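Local structure of azurocidin (Homo sapiens, 1A7S) at residues Ile1-Leu15 and Arg167-Val180. The protein kills Gram-negative bacteria, attracts monocytes and fibroblasts, and binds heparin as a neutrophil granule glycoprotein built on a serine protease fold. Numbering follows the deposited sequence.
Sequences IVGGRKARPRQFPFL and RGGICNGDGGTPLV. With NAG (2-acetamido-2-deoxy-beta-D-glucopyranose), chain B; EOH (ethanol), chain G; EOH (ethanol), chain L.
Arg167 opens the contact with residues 1-15, alongside Val2: the two side chains point the same way, with CB of Arg167 4.0 Å from CG2 of Val2. Past Gly168, whose CA-H leans on the Val2 carbonyl, Gly169 pairs with Val2 in a single antiparallel bridge of the hydrogen-bonded kind. Val2 N gives to Gly169 O at 2.8 Å, nearly straight at 163°, and Gly169 N returns a bond to Val2 O at 3.0 Å. Val2 CG1, set between its own N and carbonyl carbon (chi1 55°), packs against the Gly169 backbone, 3.4 Å from Gly169 O.

Next comes the landmark of the mature chymotrypsin fold, the new N-terminus buried against an aspartate. Asp174, in the sequence GDGGTP where active relatives carry GDSGGP, so that Gly175 stands where their catalytic serine is, accepts Ile1 N on the syn lone pair of OD2 at 2.7 Å, a salt bridge. The anti lone pair of Asp174 OD2 takes Cys171 N at 2.9 Å, and OD1 goes to Gly129 N, so the carboxylate is gripped from three directions and its rotation fixed. The Ile1 side chain crosses it at about a right angle, Ile1 CD1 3.5 Å from Asp174 OD2. This apolar cover probably strengthens the ion pair.

Farther on, Leu15 CD2 rests 3.7 Å from Pro178 CD and beside Thr177, whose OG1 bonds to Ala126 O. Phe14 crosses Pro178 obliquely and meets Val180 from the opposite direction, CZ against CG2, and an ethanol, probably from the crystallisation liquor, lies at the ring edge, hydrogen-bonded to Pro178 O and Ala126 N.

The Cys171–Cys196 disulfide ties down the loop before Asp174, and Ile1 also packs on Val144 of strand 142-148. Strand 178-181 lies between strands 122-127 and 184-192 in one sheet, while Leu15 begins strand 15-20 of the other, a six-stranded barrel.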
loop_
_atom_site.group_PDB
_atom_site.type_symbol
_atom_site.label_atom_id
_atom_site.label_comp_id
_atom_site.label_asym_id
_atom_site.label_seq_id
_atom_site.Cartn_x
_atom_site.Cartn_y
_atom_site.Cartn_z
ATOM N N ILE A 1 3.894 -6.066 9.379
ATOM C CA ILE A 1 2.989 -7.257 9.207
ATOM C C ILE A 1 3.158 -8.163 10.391
ATOM O O ILE A 1 4.288 -8.521 10.715
ATOM C CB ILE A 1 3.358 -7.986 7.905
ATOM C CG1 ILE A 1 3.227 -7.112 6.630
ATOM C CG2 ILE A 1 2.602 -9.310 7.749
ATOM C CD1 ILE A 1 1.767 -6.765 6.235
ATOM N N VAL A 2 2.012 -8.545 10.975
ATOM C CA VAL A 2 1.968 -9.518 12.043
ATOM C C VAL A 2 1.525 -10.846 11.514
ATOM O O VAL A 2 0.690 -10.928 10.608
ATOM C CB VAL A 2 1.043 -9.008 13.204
ATOM C CG1 VAL A 2 -0.310 -8.639 12.825
ATOM C CG2 VAL A 2 1.139 -9.989 14.375
ATOM N N GLY A 3 2.126 -11.935 12.012
ATOM C CA GLY A 3 1.670 -13.251 11.643
ATOM C C GLY A 3 2.094 -13.687 10.280
ATOM O O GLY A 3 1.490 -14.630 9.735
ATOM N N GLY A 4 3.060 -13.043 9.691
ATOM C CA GLY A 4 3.528 -13.300 8.355
ATOM C C GLY A 4 4.864 -14.024 8.286
ATOM O O GLY A 4 5.432 -14.417 9.284
ATOM N N ARG A 5 5.333 -14.166 7.077
ATOM C CA ARG A 5 6.592 -14.816 6.711
ATOM C C ARG A 5 7.513 -13.824 6.021
ATOM O O ARG A 5 7.065 -12.891 5.347
ATOM C CB ARG A 5 6.276 -15.949 5.722
ATOM C CG ARG A 5 7.294 -16.766 5.108
ATOM C CD ARG A 5 6.757 -17.856 4.163
ATOM N NE ARG A 5 5.913 -18.779 4.961
ATOM C CZ ARG A 5 5.066 -19.620 4.380
ATOM N NH1 ARG A 5 4.862 -19.612 3.054
ATOM N NH2 ARG A 5 4.355 -20.417 5.157
ATOM N N LYS A 6 8.810 -14.019 6.177
ATOM C CA LYS A 6 9.800 -13.182 5.503
ATOM C C LYS A 6 9.685 -13.391 4.012
ATOM O O LYS A 6 9.643 -14.523 3.516
ATOM C CB LYS A 6 11.174 -13.590 5.991
ATOM C CG LYS A 6 12.334 -12.808 5.426
ATOM C CD LYS A 6 13.658 -13.299 6.041
ATOM C CE LYS A 6 14.856 -12.655 5.337
ATOM N NZ LYS A 6 16.118 -13.140 5.981
ATOM N N ALA A 7 9.579 -12.265 3.284
ATOM C CA ALA A 7 9.557 -12.308 1.827
ATOM C C ALA A 7 10.937 -12.630 1.249
ATOM O O ALA A 7 11.973 -12.424 1.924
ATOM C CB ALA A 7 9.093 -10.944 1.274
ATOM N N ARG A 8 10.970 -13.039 -0.014
ATOM C CA ARG A 8 12.183 -13.185 -0.760
ATOM C C ARG A 8 12.427 -11.953 -1.619
ATOM O O ARG A 8 11.516 -11.202 -1.936
ATOM C CB ARG A 8 12.044 -14.431 -1.663
ATOM C CG ARG A 8 12.042 -15.676 -0.702
ATOM C CD ARG A 8 11.821 -16.934 -1.333
ATOM N NE ARG A 8 12.978 -17.382 -2.146
ATOM C CZ ARG A 8 13.065 -18.590 -2.619
ATOM N NH1 ARG A 8 12.178 -19.530 -2.290
ATOM N NH2 ARG A 8 13.976 -18.837 -3.529
ATOM N N PRO A 9 13.705 -11.740 -2.027
ATOM C CA PRO A 9 13.968 -10.593 -2.888
ATOM C C PRO A 9 13.103 -10.686 -4.149
ATOM O O PRO A 9 12.975 -11.735 -4.749
ATOM C CB PRO A 9 15.451 -10.719 -3.203
ATOM C CG PRO A 9 16.019 -11.419 -2.018
ATOM C CD PRO A 9 14.933 -12.422 -1.618
ATOM N N ARG A 10 12.497 -9.612 -4.533
ATOM C CA ARG A 10 11.693 -9.411 -5.737
ATOM C C ARG A 10 10.399 -10.150 -5.658
ATOM O O ARG A 10 9.696 -10.204 -6.690
ATOM C CB ARG A 10 12.485 -9.789 -7.004
ATOM C CG ARG A 10 13.908 -9.322 -7.031
ATOM C CD ARG A 10 14.555 -9.524 -8.372
ATOM N NE ARG A 10 14.484 -10.879 -8.887
ATOM C CZ ARG A 10 15.339 -11.886 -8.584
ATOM N NH1 ARG A 10 16.350 -11.684 -7.769
ATOM N NH2 ARG A 10 15.185 -13.051 -9.166
ATOM N N GLN A 11 10.005 -10.674 -4.495
ATOM C CA GLN A 11 8.723 -11.397 -4.436
ATOM C C GLN A 11 7.557 -10.414 -4.659
ATOM O O GLN A 11 6.550 -10.839 -5.235
ATOM C CB GLN A 11 8.573 -12.060 -3.071
ATOM C CG GLN A 11 7.339 -12.946 -2.975
ATOM C CD GLN A 11 7.288 -13.740 -1.701
ATOM O OE1 GLN A 11 8.278 -13.804 -0.910
ATOM N NE2 GLN A 11 6.138 -14.294 -1.358
ATOM N N PHE A 12 7.687 -9.184 -4.185
ATOM C CA PHE A 12 6.688 -8.131 -4.362
ATOM C C PHE A 12 7.312 -6.907 -4.977
ATOM O O PHE A 12 7.568 -5.874 -4.332
ATOM C CB PHE A 12 6.078 -7.778 -2.986
ATOM C CG PHE A 12 5.484 -9.012 -2.328
ATOM C CD1 PHE A 12 4.275 -9.517 -2.674
ATOM C CD2 PHE A 12 6.151 -9.681 -1.317
ATOM C CE1 PHE A 12 3.712 -10.591 -2.049
ATOM C CE2 PHE A 12 5.653 -10.743 -0.682
ATOM C CZ PHE A 12 4.420 -11.257 -1.050
ATOM N N PRO A 13 7.626 -7.005 -6.290
ATOM C CA PRO A 13 8.501 -5.983 -6.907
ATOM C C PRO A 13 7.822 -4.640 -7.209
ATOM O O PRO A 13 8.501 -3.690 -7.606
ATOM C CB PRO A 13 9.016 -6.673 -8.144
ATOM C CG PRO A 13 7.994 -7.682 -8.510
ATOM C CD PRO A 13 7.331 -8.109 -7.236
ATOM N N PHE A 14 6.543 -4.519 -6.958
ATOM C CA PHE A 14 5.792 -3.304 -7.054
ATOM C C PHE A 14 5.812 -2.493 -5.782
ATOM O O PHE A 14 5.258 -1.398 -5.738
ATOM C CB PHE A 14 4.348 -3.586 -7.507
ATOM C CG PHE A 14 3.727 -4.680 -6.668
ATOM C CD1 PHE A 14 3.284 -4.443 -5.407
ATOM C CD2 PHE A 14 3.667 -6.010 -7.163
ATOM C CE1 PHE A 14 2.805 -5.459 -4.578
ATOM C CE2 PHE A 14 3.192 -7.008 -6.337
ATOM C CZ PHE A 14 2.790 -6.761 -5.067
ATOM N N LEU A 15 6.338 -3.036 -4.688
ATOM C CA LEU A 15 6.222 -2.419 -3.412
ATOM C C LEU A 15 7.083 -1.149 -3.285
ATOM O O LEU A 15 8.259 -1.178 -3.709
ATOM C CB LEU A 15 6.620 -3.325 -2.273
ATOM C CG LEU A 15 5.714 -4.322 -1.758
ATOM C CD1 LEU A 15 6.347 -4.994 -0.531
ATOM C CD2 LEU A 15 4.296 -3.828 -1.418
ATOM N N ARG A 167 -3.474 -13.638 15.455
ATOM C CA ARG A 167 -3.006 -12.329 15.048
ATOM C C ARG A 167 -2.277 -12.437 13.714
ATOM O O ARG A 167 -1.258 -13.061 13.588
ATOM C CB ARG A 167 -2.090 -11.697 16.077
ATOM C CG ARG A 167 -2.662 -11.544 17.466
ATOM C CD ARG A 167 -3.684 -10.456 17.518
ATOM N NE ARG A 167 -4.250 -10.155 18.794
ATOM C CZ ARG A 167 -5.368 -10.684 19.318
ATOM N NH1 ARG A 167 -6.163 -11.513 18.635
ATOM N NH2 ARG A 167 -5.684 -10.371 20.590
ATOM N N GLY A 168 -2.889 -11.755 12.720
ATOM C CA GLY A 168 -2.256 -11.697 11.407
ATOM C C GLY A 168 -2.838 -10.492 10.633
ATOM O O GLY A 168 -4.007 -10.245 10.732
ATOM N N GLY A 169 -1.952 -9.761 9.971
ATOM C CA GLY A 169 -2.404 -8.616 9.199
ATOM C C GLY A 169 -1.451 -7.447 9.321
ATOM O O GLY A 169 -0.251 -7.609 9.608
ATOM N N ILE A 170 -1.934 -6.256 9.074
ATOM C CA ILE A 170 -1.128 -5.052 9.010
ATOM C C ILE A 170 -0.770 -4.505 10.344
ATOM O O ILE A 170 -1.447 -4.753 11.367
ATOM C CB ILE A 170 -1.833 -3.986 8.134
ATOM C CG1 ILE A 170 -3.100 -3.454 8.775
ATOM C CG2 ILE A 170 -2.085 -4.519 6.712
ATOM C CD1 ILE A 170 -3.884 -2.403 7.973
ATOM N N CYS A 171 0.259 -3.715 10.419
ATOM C CA CYS A 171 0.633 -3.029 11.628
ATOM C C CYS A 171 1.311 -1.719 11.341
ATOM O O CYS A 171 1.310 -1.228 10.183
ATOM C CB CYS A 171 1.354 -3.958 12.587
ATOM S SG CYS A 171 1.326 -3.550 14.345
ATOM N N ASN A 172 1.934 -1.069 12.286
ATOM C CA ASN A 172 2.600 0.212 12.085
ATOM C C ASN A 172 3.624 0.084 10.979
ATOM O O ASN A 172 4.420 -0.820 10.958
ATOM C CB ASN A 172 3.313 0.617 13.384
ATOM C CG ASN A 172 2.585 0.499 14.657
ATOM O OD1 ASN A 172 3.142 0.294 15.695
ATOM N ND2 ASN A 172 1.260 0.676 14.664
ATOM N N GLY A 173 3.581 1.020 9.991
ATOM C CA GLY A 173 4.526 0.994 8.881
ATOM C C GLY A 173 3.960 0.340 7.649
ATOM O O GLY A 173 4.569 0.386 6.551
ATOM N N ASP A 174 2.848 -0.369 7.778
ATOM C CA ASP A 174 2.169 -0.974 6.629
ATOM C C ASP A 174 1.132 -0.070 6.010
ATOM O O ASP A 174 0.535 -0.471 4.986
ATOM C CB ASP A 174 1.567 -2.307 7.001
ATOM C CG ASP A 174 2.612 -3.341 7.387
ATOM O OD1 ASP A 174 3.667 -3.429 6.716
ATOM O OD2 ASP A 174 2.348 -4.057 8.425
ATOM N N GLY A 175 0.809 1.079 6.604
ATOM C CA GLY A 175 -0.195 1.955 5.972
ATOM C C GLY A 175 0.195 2.244 4.560
ATOM O O GLY A 175 1.356 2.438 4.235
ATOM N N GLY A 176 -0.796 2.242 3.664
ATOM C CA GLY A 176 -0.543 2.453 2.290
ATOM C C GLY A 176 -0.164 1.291 1.455
ATOM O O GLY A 176 -0.225 1.327 0.212
ATOM N N THR A 177 0.267 0.181 2.057
ATOM C CA THR A 177 0.662 -0.983 1.274
ATOM C C THR A 177 -0.517 -1.657 0.619
ATOM O O THR A 177 -1.643 -1.613 1.145
ATOM C CB THR A 177 1.502 -1.956 2.177
ATOM O OG1 THR A 177 2.462 -2.599 1.368
ATOM C CG2 THR A 177 0.630 -2.953 2.891
ATOM N N PRO A 178 -0.377 -2.261 -0.541
ATOM C CA PRO A 178 -1.524 -2.783 -1.261
ATOM C C PRO A 178 -1.972 -4.151 -0.741
ATOM O O PRO A 178 -1.206 -4.996 -0.321
ATOM C CB PRO A 178 -0.991 -2.900 -2.693
ATOM C CG PRO A 178 0.479 -3.175 -2.525
ATOM C CD PRO A 178 0.879 -2.311 -1.347
ATOM N N LEU A 179 -3.253 -4.346 -0.887
ATOM C CA LEU A 179 -3.899 -5.675 -0.742
ATOM C C LEU A 179 -4.018 -6.226 -2.175
ATOM O O LEU A 179 -4.653 -5.569 -3.010
ATOM C CB LEU A 179 -5.318 -5.500 -0.131
ATOM C CG LEU A 179 -6.099 -6.835 -0.055
ATOM C CD1 LEU A 179 -5.496 -7.723 1.010
ATOM C CD2 LEU A 179 -7.571 -6.544 0.246
ATOM N N VAL A 180 -3.406 -7.397 -2.435
ATOM C CA VAL A 180 -3.415 -7.985 -3.734
ATOM C C VAL A 180 -4.297 -9.239 -3.726
ATOM O O VAL A 180 -4.043 -10.145 -2.967
ATOM C CB VAL A 180 -2.003 -8.359 -4.218
ATOM C CG1 VAL A 180 -2.070 -8.990 -5.555
ATOM C CG2 VAL A 180 -1.153 -7.061 -4.250
HETATM C C1 NAG B . -0.530 -18.915 1.759
HETATM C C2 NAG B . 0.592 -19.574 2.631
HETATM C C3 NAG B . 1.264 -20.654 1.801
HETATM C C4 NAG B . 0.116 -21.707 1.460
HETATM C C5 NAG B . -0.831 -20.913 0.530
HETATM C C6 NAG B . -2.103 -21.660 0.215
HETATM C C7 NAG B . 1.746 -17.953 4.125
HETATM C C8 NAG B . 2.705 -16.816 4.261
HETATM N N2 NAG B . 1.633 -18.540 2.909
HETATM O O3 NAG B . 2.178 -21.344 2.589
HETATM O O4 NAG B . 0.828 -22.706 0.662
HETATM O O5 NAG B . -1.477 -19.934 1.374
HETATM O O6 NAG B . -2.456 -22.494 1.284
HETATM O O7 NAG B . 1.050 -18.314 5.017
HETATM C C1 EOH G . 1.386 -6.902 -1.579
HETATM C C2 EOH G . 0.878 -8.288 -1.489
HETATM O O EOH G . 1.277 -6.038 -0.390
HETATM C C1 EOH L . -1.585 -0.323 11.998
HETATM C C2 EOH L . -2.710 -1.264 11.853
HETATM O O EOH L . -1.061 -0.261 13.372
#